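Local coordinates for maltose-binding protein MalE1 (Thermotoga maritima, PDB 6DTU) that binds maltotetraose and probably serves as the periplasmic maltodextrin receptor of a sugar transport system, at residues Gly61-Val66 / Leu92-Tyr97; Glu76-Phe81 / Tyr102-Ala107; Leu113-Asp118 / Gly244-Pro249. One frame throughout, in Å; residues are numbered along the deposited sequence.

Contact 1: residues Gly61-Val66 / Leu92-Tyr97. With GLC (alpha-D-glucopyranose), chain C.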
ATOM      1  N   GLY A  61      -8.557  -0.346  -5.134  1.00 10.86           N
ATOM      2  CA  GLY A  61      -7.617   0.403  -4.326  1.00 11.07           C
ATOM      3  C   GLY A  61      -7.574  -0.074  -2.901  1.00 12.51           C
ATOM      4  O   GLY A  61      -7.962  -1.198  -2.596  1.00 13.68           O
ATOM      5  N   ALA A  62      -7.039   0.779  -2.038  1.00 13.49           N
ATOM      6  CA  ALA A  62      -6.687   0.371  -0.682  1.00 12.35           C
ATOM      7  C   ALA A  62      -7.796   0.642   0.321  1.00 14.30           C
ATOM      8  O   ALA A  62      -8.638   1.527   0.141  1.00 14.21           O
ATOM      9  CB  ALA A  62      -5.394   1.043  -0.227  1.00 12.74           C
ATOM     10  N   HIS A  63      -7.780  -0.143   1.400  1.00 13.30           N
ATOM     11  CA  HIS A  63      -8.886  -0.117   2.346  1.00 13.08           C
ATOM     12  C   HIS A  63      -8.922   1.151   3.186  1.00 13.34           C
ATOM     13  O   HIS A  63      -9.970   1.451   3.772  1.00 12.41           O
ATOM     14  CB  HIS A  63      -8.834  -1.333   3.262  1.00 14.46           C
ATOM     15  CG  HIS A  63      -7.824  -1.209   4.356  1.00 15.26           C
ATOM     16  ND1 HIS A  63      -6.519  -1.624   4.212  1.00 16.43           N
ATOM     17  CD2 HIS A  63      -7.930  -0.723   5.613  1.00 13.67           C
ATOM     18  CE1 HIS A  63      -5.862  -1.395   5.336  1.00 17.88           C
ATOM     19  NE2 HIS A  63      -6.697  -0.860   6.205  1.00 15.78           N
ATOM     20  N   ASP A  64      -7.817   1.892   3.283  1.00 12.36           N
ATOM     21  CA  ASP A  64      -7.882   3.144   4.042  1.00 11.89           C
ATOM     22  C   ASP A  64      -8.871   4.124   3.433  1.00 14.88           C
ATOM     23  O   ASP A  64      -9.318   5.040   4.130  1.00 14.90           O
ATOM     24  CB  ASP A  64      -6.508   3.819   4.159  1.00 14.34           C
ATOM     25  CG  ASP A  64      -5.919   4.215   2.800  1.00 15.44           C
ATOM     26  OD1 ASP A  64      -5.602   3.286   2.027  1.00 14.93           O
ATOM     27  OD2 ASP A  64      -5.771   5.430   2.532  1.00 14.63           O
ATOM     28  N   TRP A  65      -9.240   3.946   2.161  1.00 14.43           N
ATOM     29  CA  TRP A  65     -10.204   4.837   1.526  1.00 15.60           C
ATOM     30  C   TRP A  65     -11.625   4.628   2.033  1.00 15.14           C
ATOM     31  O   TRP A  65     -12.462   5.518   1.847  1.00 14.46           O
ATOM     32  CB  TRP A  65     -10.258   4.573   0.026  1.00 13.10           C
ATOM     33  CG  TRP A  65      -8.981   4.651  -0.733  1.00 12.06           C
ATOM     34  CD1 TRP A  65      -7.755   5.056  -0.274  1.00 12.36           C
ATOM     35  CD2 TRP A  65      -8.815   4.325  -2.113  1.00 13.22           C
ATOM     36  NE1 TRP A  65      -6.832   5.011  -1.300  1.00 13.61           N
ATOM     37  CE2 TRP A  65      -7.457   4.556  -2.436  1.00 14.60           C
ATOM     38  CE3 TRP A  65      -9.684   3.853  -3.111  1.00 13.17           C
ATOM     39  CZ2 TRP A  65      -6.943   4.347  -3.728  1.00 12.41           C
ATOM     40  CZ3 TRP A  65      -9.166   3.629  -4.395  1.00 13.86           C
ATOM     41  CH2 TRP A  65      -7.808   3.845  -4.675  1.00 11.79           C
ATOM     42  N   VAL A  66     -11.921   3.495   2.679  1.00 15.03           N
ATOM     43  CA  VAL A  66     -13.312   3.054   2.827  1.00 15.67           C
ATOM     44  C   VAL A  66     -14.133   4.046   3.647  1.00 15.25           C
ATOM     45  O   VAL A  66     -15.242   4.424   3.255  1.00 16.19           O
ATOM     46  CB  VAL A  66     -13.383   1.630   3.410  1.00 14.23           C
ATOM     47  CG1 VAL A  66     -14.799   1.305   3.820  1.00 16.14           C
ATOM     48  CG2 VAL A  66     -12.889   0.615   2.417  1.00 15.83           C
ATOM     49  N   LEU A  92     -12.122  -8.721   5.000  1.00 14.55           N
ATOM     50  CA  LEU A  92     -13.456  -8.161   4.822  1.00 12.83           C
ATOM     51  C   LEU A  92     -13.698  -7.008   5.789  1.00 15.50           C
ATOM     52  O   LEU A  92     -14.302  -5.993   5.414  1.00 13.13           O
ATOM     53  CB  LEU A  92     -14.501  -9.246   5.059  1.00 14.22           C
ATOM     54  CG  LEU A  92     -14.511 -10.437   4.098  1.00 14.82           C
ATOM     55  CD1 LEU A  92     -15.439 -11.494   4.630  1.00 16.09           C
ATOM     56  CD2 LEU A  92     -14.988 -10.001   2.739  1.00 16.78           C
ATOM     57  N   ASN A  93     -13.233  -7.148   7.041  1.00 14.56           N
ATOM     58  CA  ASN A  93     -13.409  -6.088   8.019  1.00 16.53           C
ATOM     59  C   ASN A  93     -12.602  -4.853   7.654  1.00 12.99           C
ATOM     60  O   ASN A  93     -13.040  -3.735   7.956  1.00 16.46           O
ATOM     61  CB  ASN A  93     -13.079  -6.574   9.433  1.00 15.75           C
ATOM     62  CG  ASN A  93     -14.099  -7.586   9.967  1.00 22.21           C
ATOM     63  OD1 ASN A  93     -15.261  -7.614   9.543  1.00 25.16           O
ATOM     64  ND2 ASN A  93     -13.658  -8.428  10.907  1.00 21.08           N
ATOM     65  N   ALA A  94     -11.445  -5.020   6.992  1.00 15.24           N
ATOM     66  CA  ALA A  94     -10.691  -3.856   6.522  1.00 14.26           C
ATOM     67  C   ALA A  94     -11.506  -3.061   5.522  1.00 14.27           C
ATOM     68  O   ALA A  94     -11.372  -1.835   5.449  1.00 14.52           O
ATOM     69  CB  ALA A  94      -9.343  -4.260   5.902  1.00 15.02           C
ATOM     70  N   PHE A  95     -12.383  -3.738   4.784  1.00 13.13           N
ATOM     71  CA  PHE A  95     -13.256  -3.089   3.815  1.00 13.62           C
ATOM     72  C   PHE A  95     -14.656  -2.838   4.348  1.00 14.71           C
ATOM     73  O   PHE A  95     -15.574  -2.559   3.566  1.00 15.60           O
ATOM     74  CB  PHE A  95     -13.286  -3.887   2.517  1.00 15.39           C
ATOM     75  CG  PHE A  95     -12.202  -3.471   1.588  1.00 11.36           C
ATOM     76  CD1 PHE A  95     -12.394  -2.384   0.755  1.00 11.66           C
ATOM     77  CD2 PHE A  95     -10.993  -4.148   1.556  1.00 14.81           C
ATOM     78  CE1 PHE A  95     -11.398  -1.961  -0.094  1.00 12.47           C
ATOM     79  CE2 PHE A  95      -9.956  -3.727   0.708  1.00 13.09           C
ATOM     80  CZ  PHE A  95     -10.170  -2.622  -0.124  1.00 14.43           C
ATOM     81  N   SER A  96     -14.824  -2.896   5.660  1.00 14.04           N
ATOM     82  CA  SER A  96     -16.103  -2.668   6.304  1.00 12.31           C
ATOM     83  C   SER A  96     -16.085  -1.389   7.128  1.00 13.12           C
ATOM     84  O   SER A  96     -15.050  -1.002   7.673  1.00 15.92           O
ATOM     85  CB  SER A  96     -16.442  -3.860   7.187  1.00 13.86           C
ATOM     86  OG  SER A  96     -16.615  -5.021   6.370  1.00 15.84           O
ATOM     87  N   TYR A  97     -17.240  -0.726   7.199  1.00 15.41           N
ATOM     88  CA  TYR A  97     -17.344   0.509   7.970  1.00 16.36           C
ATOM     89  C   TYR A  97     -18.799   0.713   8.374  1.00 18.29           C
ATOM     90  O   TYR A  97     -19.705   0.492   7.567  1.00 18.77           O
ATOM     91  CB  TYR A  97     -16.850   1.712   7.151  1.00 19.39           C
ATOM     92  CG  TYR A  97     -16.847   3.012   7.932  1.00 17.34           C
ATOM     93  CD1 TYR A  97     -15.753   3.375   8.712  1.00 19.44           C
ATOM     94  CD2 TYR A  97     -17.957   3.854   7.926  1.00 19.05           C
ATOM     95  CE1 TYR A  97     -15.752   4.555   9.437  1.00 17.47           C
ATOM     96  CE2 TYR A  97     -17.965   5.017   8.650  1.00 21.27           C
ATOM     97  CZ  TYR A  97     -16.873   5.369   9.397  1.00 23.00           C
ATOM     98  OH  TYR A  97     -16.913   6.539  10.113  1.00 27.10           O
TER
HETATM   99  C1  GLC C   3      -1.225   4.659   0.774  1.00 13.65           C
HETATM  100  C2  GLC C   3      -2.682   4.872   0.891  1.00 12.84           C
HETATM  101  C3  GLC C   3      -3.157   5.973  -0.006  1.00 13.47           C
HETATM  102  C4  GLC C   3      -2.489   7.258   0.294  1.00 14.09           C
HETATM  103  C5  GLC C   3      -0.952   7.114   0.172  1.00 14.09           C
HETATM  104  C6  GLC C   3      -0.275   8.267   0.603  1.00 12.87           C
HETATM  105  O2  GLC C   3      -3.363   3.642   0.512  1.00 14.74           O
HETATM  106  O3  GLC C   3      -4.603   6.133   0.143  1.00 14.87           O
HETATM  107  O4  GLC C   3      -2.947   8.234  -0.683  1.00 14.08           O
HETATM  108  O5  GLC C   3      -0.509   5.918   1.072  1.00 13.14           O
HETATM  109  O6  GLC C   3       1.108   8.065   0.405  1.00 17.47           O
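The loop that leaves strand 58-62 forms part of the maltotetraose pocket, and its rear side rests on the end of helix 89-94 and the start of strand 96-97. Toward the sugar, D64 presents both carboxylate oxygens to one glucose: O2 of the GLC donates to D64 OD1 at 2.7 Å and O3 donates to D64 OD2 at 2.8 Å. That O3 also accepts from W65 NE1 at 2.9 Å, lying at the indole edge in the ring plane, though the N-H is bent to 138°. Two neighbouring hydroxyls are thus gripped by three bonds. D64 CG sits in the crowded position between its own N and carbonyl carbon (chi1 62°), and this carries the carboxylate to the glucose.

H63 faces the other way, and the same crowded position (chi1 78°) brings its imidazole beside A94. Its CB lies over one face of the F95 ring, 3.9 Å from the centroid, a CH-pi contact. The imidazole in turn receives the A94 methyl: A94 CB stands 4.0 Å from the centroid of the H63 ring, offset toward the rim. Both H63 nitrogens are bonded, ND1 to V263 N and NE2 to M331 O, which fixes the ring's rotation. F95, the first residue past the helix, points its CZ at the backbone, with G61 O in the ring plane at 3.6 Å. The V66 and F95 side chains cross at about a right angle, V66 CG2 3.5 Å from F95 CD1, while V66 CG1 slides past Y97 CB.

D64 and W65 turn to the sugar, while H63 and V66, on either side of them in the chain, pack against A94, F95 and Y97. A loop following a core strand and carrying an acidic residue and an aromatic one to the sugar is in keeping with the maltose-binding branch of the periplasmic solute-binding proteins.

Contact 2: residues Glu76-Phe81 / Tyr102-Ala107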
ATOM      1  N   GLU A  76     -20.881   1.807  -2.561  1.00 14.06           N
ATOM      2  CA  GLU A  76     -22.123   1.098  -2.307  1.00 14.22           C
ATOM      3  C   GLU A  76     -21.899  -0.071  -1.353  1.00 14.79           C
ATOM      4  O   GLU A  76     -20.944  -0.836  -1.517  1.00 16.11           O
ATOM      5  CB  GLU A  76     -22.661   0.568  -3.629  1.00 14.12           C
ATOM      6  CG  GLU A  76     -23.982  -0.156  -3.562  1.00 13.44           C
ATOM      7  CD  GLU A  76     -25.174   0.761  -3.284  1.00 17.09           C
ATOM      8  OE1 GLU A  76     -25.006   1.995  -3.315  1.00 16.38           O
ATOM      9  OE2 GLU A  76     -26.299   0.231  -3.072  1.00 18.40           O
ATOM     10  N   PRO A  77     -22.763  -0.278  -0.354  1.00 15.02           N
ATOM     11  CA  PRO A  77     -22.628  -1.479   0.473  1.00 12.20           C
ATOM     12  C   PRO A  77     -22.797  -2.735  -0.375  1.00 16.72           C
ATOM     13  O   PRO A  77     -23.587  -2.764  -1.329  1.00 15.67           O
ATOM     14  CB  PRO A  77     -23.773  -1.347   1.484  1.00 15.28           C
ATOM     15  CG  PRO A  77     -24.123   0.114   1.482  1.00 16.66           C
ATOM     16  CD  PRO A  77     -23.899   0.559   0.060  1.00 15.70           C
ATOM     17  N   ILE A  78     -22.050  -3.774  -0.024  0.51 15.42           N
ATOM     18  CA  ILE A  78     -22.090  -5.046  -0.743  0.51 16.16           C
ATOM     19  C   ILE A  78     -22.912  -6.024   0.081  0.51 17.33           C
ATOM     20  O   ILE A  78     -22.490  -6.399   1.190  0.51 17.26           O
ATOM     21  CB  ILE A  78     -20.683  -5.583  -1.024  0.51 15.95           C
ATOM     22  CG1 ILE A  78     -19.967  -4.638  -1.983  0.51 17.31           C
ATOM     23  CG2 ILE A  78     -20.766  -6.990  -1.618  0.51 16.69           C
ATOM     24  CD1 ILE A  78     -18.602  -5.122  -2.380  0.51 17.17           C
ATOM     25  N   PRO A  79     -24.075  -6.457  -0.391  1.00 16.53           N
ATOM     26  CA  PRO A  79     -24.880  -7.405   0.373  1.00 15.52           C
ATOM     27  C   PRO A  79     -24.199  -8.758   0.406  1.00 17.87           C
ATOM     28  O   PRO A  79     -23.304  -9.062  -0.388  1.00 19.59           O
ATOM     29  CB  PRO A  79     -26.201  -7.464  -0.397  1.00 20.84           C
ATOM     30  CG  PRO A  79     -26.228  -6.172  -1.181  1.00 19.38           C
ATOM     31  CD  PRO A  79     -24.808  -5.909  -1.547  1.00 19.77           C
ATOM     32  N   ASN A  80     -24.637  -9.574   1.355  1.00 22.78           N
ATOM     33  CA  ASN A  80     -24.045 -10.886   1.517  1.00 17.83           C
ATOM     34  C   ASN A  80     -24.133 -11.657   0.198  1.00 22.10           C
ATOM     35  O   ASN A  80     -25.073 -11.504  -0.584  1.00 19.89           O
ATOM     36  CB  ASN A  80     -24.782 -11.615   2.643  1.00 20.68           C
ATOM     37  CG  ASN A  80     -24.526 -10.996   4.017  1.00 23.73           C
ATOM     38  OD1 ASN A  80     -23.747 -10.037   4.179  1.00 23.99           O
ATOM     39  ND2 ASN A  80     -25.220 -11.525   5.017  1.00 29.74           N
ATOM     40  N   PHE A  81     -23.138 -12.498  -0.041  1.00 17.01           N
ATOM     41  CA  PHE A  81     -23.091 -13.299  -1.252  1.00 17.00           C
ATOM     42  C   PHE A  81     -22.475 -14.634  -0.884  1.00 16.62           C
ATOM     43  O   PHE A  81     -21.836 -14.768   0.157  1.00 18.40           O
ATOM     44  CB  PHE A  81     -22.290 -12.600  -2.369  1.00 15.50           C
ATOM     45  CG  PHE A  81     -20.902 -12.178  -1.958  1.00 15.98           C
ATOM     46  CD1 PHE A  81     -19.805 -12.917  -2.360  1.00 19.26           C
ATOM     47  CD2 PHE A  81     -20.696 -11.048  -1.170  1.00 16.95           C
ATOM     48  CE1 PHE A  81     -18.516 -12.543  -1.980  1.00 18.20           C
ATOM     49  CE2 PHE A  81     -19.416 -10.667  -0.784  1.00 16.93           C
ATOM     50  CZ  PHE A  81     -18.323 -11.426  -1.192  1.00 18.87           C
ATOM     51  N   TYR A 102     -18.013  -2.808   2.209  1.00 14.06           N
ATOM     52  CA  TYR A 102     -17.897  -1.853   1.114  1.00 13.83           C
ATOM     53  C   TYR A 102     -16.908  -2.280   0.036  1.00 15.53           C
ATOM     54  O   TYR A 102     -16.636  -1.506  -0.884  1.00 16.34           O
ATOM     55  CB  TYR A 102     -17.526  -0.473   1.663  1.00 14.05           C
ATOM     56  CG  TYR A 102     -18.667   0.248   2.321  1.00 16.83           C
ATOM     57  CD1 TYR A 102     -19.636   0.880   1.560  1.00 14.92           C
ATOM     58  CD2 TYR A 102     -18.785   0.282   3.696  1.00 16.60           C
ATOM     59  CE1 TYR A 102     -20.694   1.559   2.160  1.00 20.17           C
ATOM     60  CE2 TYR A 102     -19.833   0.950   4.306  1.00 16.58           C
ATOM     61  CZ  TYR A 102     -20.794   1.572   3.527  1.00 19.58           C
ATOM     62  OH  TYR A 102     -21.837   2.247   4.137  1.00 23.47           O
ATOM     63  N   GLY A 103     -16.373  -3.481   0.099  1.00 13.36           N
ATOM     64  CA  GLY A 103     -15.513  -3.911  -0.984  1.00 14.87           C
ATOM     65  C   GLY A 103     -15.261  -5.397  -0.947  1.00 13.60           C
ATOM     66  O   GLY A 103     -15.438  -6.052   0.081  1.00 16.35           O
ATOM     67  N   ILE A 104     -14.810  -5.910  -2.083  1.00 13.46           N
ATOM     68  CA  ILE A 104     -14.332  -7.287  -2.168  1.00 15.42           C
ATOM     69  C   ILE A 104     -12.814  -7.256  -2.156  1.00 12.84           C
ATOM     70  O   ILE A 104     -12.185  -6.803  -3.142  1.00 12.81           O
ATOM     71  CB  ILE A 104     -14.904  -8.014  -3.395  1.00 15.75           C
ATOM     72  CG1 ILE A 104     -16.441  -8.069  -3.325  1.00 20.85           C
ATOM     73  CG2 ILE A 104     -14.381  -9.453  -3.447  1.00 17.28           C
ATOM     74  CD1 ILE A 104     -17.079  -9.176  -4.138  1.00 26.89           C
ATOM     75  N   PRO A 105     -12.160  -7.714  -1.091  1.00 13.62           N
ATOM     76  CA  PRO A 105     -10.694  -7.688  -1.016  1.00 13.55           C
ATOM     77  C   PRO A 105     -10.084  -8.814  -1.833  1.00 15.11           C
ATOM     78  O   PRO A 105     -10.593  -9.940  -1.874  1.00 14.54           O
ATOM     79  CB  PRO A 105     -10.425  -7.929   0.473  1.00 15.01           C
ATOM     80  CG  PRO A 105     -11.601  -8.791   0.896  1.00 13.68           C
ATOM     81  CD  PRO A 105     -12.773  -8.324   0.105  1.00 13.81           C
ATOM     82  N   TYR A 106      -8.976  -8.511  -2.495  1.00 12.49           N
ATOM     83  CA  TYR A 106      -8.261  -9.558  -3.209  1.00 11.00           C
ATOM     84  C   TYR A 106      -6.902  -9.891  -2.607  1.00 11.73           C
ATOM     85  O   TYR A 106      -6.381 -10.980  -2.874  1.00 13.52           O
ATOM     86  CB  TYR A 106      -8.146  -9.239  -4.714  1.00 12.97           C
ATOM     87  CG  TYR A 106      -7.076  -8.241  -5.135  1.00 13.63           C
ATOM     88  CD1 TYR A 106      -5.779  -8.648  -5.399  1.00 13.41           C
ATOM     89  CD2 TYR A 106      -7.396  -6.908  -5.358  1.00 12.15           C
ATOM     90  CE1 TYR A 106      -4.819  -7.742  -5.794  1.00 13.92           C
ATOM     91  CE2 TYR A 106      -6.442  -6.003  -5.760  1.00 14.77           C
ATOM     92  CZ  TYR A 106      -5.163  -6.436  -5.987  1.00 11.65           C
ATOM     93  OH  TYR A 106      -4.211  -5.524  -6.401  1.00 14.22           O
ATOM     94  N   ALA A 107      -6.323  -9.010  -1.801  1.00 12.91           N
ATOM     95  CA  ALA A 107      -5.004  -9.281  -1.241  1.00 12.67           C
ATOM     96  C   ALA A 107      -4.722  -8.321  -0.103  1.00 14.32           C
ATOM     97  O   ALA A 107      -5.281  -7.220  -0.044  1.00 14.13           O
ATOM     98  CB  ALA A 107      -3.898  -9.105  -2.291  1.00 15.62           C
TER
HETATM   99  O   HOH W   1     -18.459  -0.647  -2.606  1.00 17.06           O
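P77 and the ring of Y102 lie side by side and point the same way, P77 CG 3.8 Å from Y102 CE1. Y102 CD1 and CE1 also lie against the E76-P77 peptide, with P77 N 3.7 Å from Y102 CE1. Next comes I78, whose CD1 reaches over the backbone to G103 CA at 3.6 Å and touches I104 CG1. Farther along, F81 and I104 approach tip to tip, F81 CZ 3.9 Å from I104 CD1; F81 gets there with CG in the crowded position between N and carbonyl carbon (chi1 54°).

Polar linkage is by water: one molecule lies 2.7 Å from both E76 O and Y102 O and links the two carbonyls. An alanine at Y102 would remove the ring beside P77 and would probably leave the E76-P77 peptide less well packed. Backbone bonds position both partners, I78 with L101 and Y102 with F95, while E76 OE1 makes a salt bridge with K275.

The loop between helices 66-71 and 89-94 is thereby laid against the start of strand 100-109. Helix 275-286 covers the tip-to-tip pair, T283 touching both F81 and I104 and L282 touching I104, and M292 of helix 289-298 adds to that cover.

Contact 3: residues Leu113-Asp118 / Gly244-Pro249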
ATOM      1  N   LEU A 113      11.979  -5.364   2.878  1.00 13.30           N
ATOM      2  CA  LEU A 113      13.246  -5.184   2.186  1.00 13.60           C
ATOM      3  C   LEU A 113      13.248  -6.085   0.962  1.00 15.05           C
ATOM      4  O   LEU A 113      13.083  -7.303   1.072  1.00 16.03           O
ATOM      5  CB  LEU A 113      14.423  -5.531   3.086  1.00 14.71           C
ATOM      6  CG  LEU A 113      15.815  -5.319   2.518  1.00 17.34           C
ATOM      7  CD1 LEU A 113      16.143  -3.846   2.493  1.00 18.34           C
ATOM      8  CD2 LEU A 113      16.794  -6.081   3.412  1.00 18.73           C
ATOM      9  N   ILE A 114      13.374  -5.479  -0.214  1.00 13.38           N
ATOM     10  CA  ILE A 114      13.566  -6.199  -1.462  1.00 16.07           C
ATOM     11  C   ILE A 114      15.004  -5.953  -1.876  1.00 14.49           C
ATOM     12  O   ILE A 114      15.456  -4.804  -1.907  1.00 14.63           O
ATOM     13  CB  ILE A 114      12.602  -5.707  -2.552  1.00 13.59           C
ATOM     14  CG1 ILE A 114      11.164  -5.842  -2.066  1.00 14.90           C
ATOM     15  CG2 ILE A 114      12.802  -6.525  -3.841  1.00 14.89           C
ATOM     16  CD1 ILE A 114      10.193  -5.230  -3.020  1.00 16.22           C
ATOM     17  N   TYR A 115      15.744  -7.018  -2.139  1.00 15.84           N
ATOM     18  CA  TYR A 115      17.168  -6.852  -2.384  1.00 16.40           C
ATOM     19  C   TYR A 115      17.620  -7.630  -3.613  1.00 15.17           C
ATOM     20  O   TYR A 115      17.068  -8.682  -3.947  1.00 16.76           O
ATOM     21  CB  TYR A 115      17.997  -7.220  -1.133  1.00 16.06           C
ATOM     22  CG  TYR A 115      17.815  -8.669  -0.698  1.00 17.34           C
ATOM     23  CD1 TYR A 115      18.756  -9.634  -1.041  1.00 19.83           C
ATOM     24  CD2 TYR A 115      16.683  -9.074   0.020  1.00 16.92           C
ATOM     25  CE1 TYR A 115      18.593 -10.961  -0.664  1.00 20.74           C
ATOM     26  CE2 TYR A 115      16.512 -10.403   0.415  1.00 20.96           C
ATOM     27  CZ  TYR A 115      17.481 -11.343   0.065  1.00 21.29           C
ATOM     28  OH  TYR A 115      17.334 -12.674   0.429  1.00 24.95           O
ATOM     29  N   ASN A 116      18.600  -7.069  -4.324  1.00 16.23           N
ATOM     30  CA  ASN A 116      19.166  -7.682  -5.526  1.00 16.50           C
ATOM     31  C   ASN A 116      20.324  -8.592  -5.118  1.00 15.56           C
ATOM     32  O   ASN A 116      21.357  -8.113  -4.636  1.00 15.75           O
ATOM     33  CB  ASN A 116      19.635  -6.586  -6.484  1.00 16.25           C
ATOM     34  CG  ASN A 116      20.118  -7.126  -7.823  1.00 13.88           C
ATOM     35  OD1 ASN A 116      20.625  -8.237  -7.915  1.00 16.04           O
ATOM     36  ND2 ASN A 116      19.959  -6.323  -8.867  1.00 16.00           N
ATOM     37  N   LYS A 117      20.164  -9.901  -5.345  1.00 16.74           N
ATOM     38  CA  LYS A 117      21.141 -10.869  -4.857  1.00 17.80           C
ATOM     39  C   LYS A 117      22.478 -10.765  -5.574  1.00 16.87           C
ATOM     40  O   LYS A 117      23.481 -11.278  -5.064  1.00 17.97           O
ATOM     41  CB  LYS A 117      20.590 -12.291  -4.962  1.00 16.83           C
ATOM     42  CG  LYS A 117      19.430 -12.578  -4.005  1.00 18.99           C
ATOM     43  CD  LYS A 117      18.845 -13.966  -4.236  1.00 19.77           C
ATOM     44  CE  LYS A 117      17.673 -14.241  -3.296  1.00 23.03           C
ATOM     45  NZ  LYS A 117      17.010 -15.548  -3.607  1.00 27.71           N
ATOM     46  N   ASP A 118      22.524 -10.118  -6.739  1.00 18.71           N
ATOM     47  CA  ASP A 118      23.809  -9.910  -7.390  1.00 16.90           C
ATOM     48  C   ASP A 118      24.704  -9.017  -6.550  1.00 19.30           C
ATOM     49  O   ASP A 118      25.928  -9.187  -6.541  1.00 19.66           O
ATOM     50  CB  ASP A 118      23.611  -9.260  -8.755  1.00 17.78           C
ATOM     51  CG  ASP A 118      23.104 -10.227  -9.795  1.00 20.53           C
ATOM     52  OD1 ASP A 118      23.232 -11.439  -9.577  1.00 21.36           O
ATOM     53  OD2 ASP A 118      22.568  -9.763 -10.815  1.00 22.27           O
ATOM     54  N   GLY A 244      15.437 -10.988  -3.675  1.00 18.32           N
ATOM     55  CA  GLY A 244      14.848 -11.642  -2.528  1.00 14.77           C
ATOM     56  C   GLY A 244      13.966 -10.667  -1.761  1.00 17.33           C
ATOM     57  O   GLY A 244      13.991  -9.453  -1.999  1.00 17.86           O
ATOM     58  N   VAL A 245      13.149 -11.221  -0.865  1.00 17.03           N
ATOM     59  CA  VAL A 245      12.282 -10.442   0.016  1.00 15.12           C
ATOM     60  C   VAL A 245      12.568 -10.849   1.458  1.00 18.68           C
ATOM     61  O   VAL A 245      12.604 -12.042   1.774  1.00 19.91           O
ATOM     62  CB  VAL A 245      10.790 -10.639  -0.316  1.00 18.77           C
ATOM     63  CG1 VAL A 245       9.925  -9.772   0.615  1.00 16.30           C
ATOM     64  CG2 VAL A 245      10.509 -10.332  -1.791  1.00 16.31           C
ATOM     65  N   ALA A 246      12.762  -9.864   2.327  1.00 18.73           N
ATOM     66  CA  ALA A 246      13.046 -10.091   3.735  1.00 19.73           C
ATOM     67  C   ALA A 246      12.382  -8.992   4.548  1.00 16.37           C
ATOM     68  O   ALA A 246      12.090  -7.914   4.019  1.00 17.62           O
ATOM     69  CB  ALA A 246      14.563 -10.064   3.977  1.00 19.32           C
ATOM     70  N   PRO A 247      12.118  -9.229   5.828  1.00 16.16           N
ATOM     71  CA  PRO A 247      11.647  -8.125   6.668  1.00 18.27           C
ATOM     72  C   PRO A 247      12.643  -6.973   6.670  1.00 15.79           C
ATOM     73  O   PRO A 247      13.850  -7.164   6.489  1.00 20.60           O
ATOM     74  CB  PRO A 247      11.520  -8.760   8.056  1.00 20.83           C
ATOM     75  CG  PRO A 247      11.343 -10.213   7.783  1.00 25.25           C
ATOM     76  CD  PRO A 247      12.144 -10.510   6.560  1.00 18.74           C
ATOM     77  N   ILE A 248      12.117  -5.767   6.862  1.00 17.63           N
ATOM     78  CA  ILE A 248      12.997  -4.608   7.004  1.00 17.31           C
ATOM     79  C   ILE A 248      13.930  -4.871   8.173  1.00 16.77           C
ATOM     80  O   ILE A 248      13.491  -5.439   9.196  1.00 19.83           O
ATOM     81  CB  ILE A 248      12.178  -3.330   7.227  1.00 19.19           C
ATOM     82  CG1 ILE A 248      11.237  -3.091   6.040  1.00 18.40           C
ATOM     83  CG2 ILE A 248      13.091  -2.116   7.488  1.00 20.91           C
ATOM     84  CD1 ILE A 248      10.164  -2.034   6.317  1.00 21.17           C
ATOM     85  N   PRO A 249      15.220  -4.570   8.062  1.00 19.56           N
ATOM     86  CA  PRO A 249      16.136  -4.859   9.168  1.00 21.84           C
ATOM     87  C   PRO A 249      15.682  -4.153  10.438  1.00 21.16           C
ATOM     88  O   PRO A 249      15.087  -3.074  10.387  1.00 19.34           O
ATOM     89  CB  PRO A 249      17.472  -4.312   8.659  1.00 20.17           C
ATOM     90  CG  PRO A 249      17.354  -4.406   7.138  1.00 20.19           C
ATOM     91  CD  PRO A 249      15.920  -4.087   6.857  1.00 19.81           C
TER
HETATM   92  O   HOH W   2      15.516 -13.133   2.032  1.00 31.25           O
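Y115 holds CG in the crowded position between its N and carbonyl carbon (chi1 61°), which lays the ring across the neighbouring strand, one face over G244. There G244 CA makes a CH-pi contact 3.9 Å from the ring centroid; a CB on that residue would clash with the ring, so the glycine lets the ring lie this close. L113, with CG anti to its N, sends CD2 to the P249 ring, crossing it at about a right angle.

Strands 113-116 and 244-246 run antiparallel. Y115 and G244 form a hydrogen-bonded pair, G244 N to Y115 O at 2.8 Å and Y115 N to G244 O at 3.0 Å, the latter donor above the carbonyl plane. L113 and A246 form the other such pair: A246 N to L113 O is nearly straight (162°), whereas L113 N meets A246 O at a bent 135°. Between them I114 and V245 are a non-hydrogen-bonded pair on the opposite face from Y115. In the Y115 ring plane a water lies 2.5 Å from Y115 OH and donates to V245 O.

Strand 243-246 is an edge of the four-stranded sheet, and 223-228 flanks 112-116 on its other side. F321 of helix 316-326 packs on I114 and V245, while helix 127-140 meets L113 and P249 through L130.

Contacts 1 and 2 are neighbours, their centres about 9 Å apart, and their segments alternate along the chain: 61-66, 76-81, 92-97, 102-107. They meet where F95 O probably accepts a hydrogen bond from Y102 N, and strands 96-97 and 100-109 pair in the mixed sheet that 58-62 also joins. Contact 3 comes later in the chain and lies on the other side of the chain's centre, about 28 Å and 33 Å from the first two, centre to centre, in the four-stranded sheet. Consecutive strands 100-109 and 112-116 pass from one sheet to the other, consistent with the two-lobed fold of these binding proteins, whose sugar sits between the lobes.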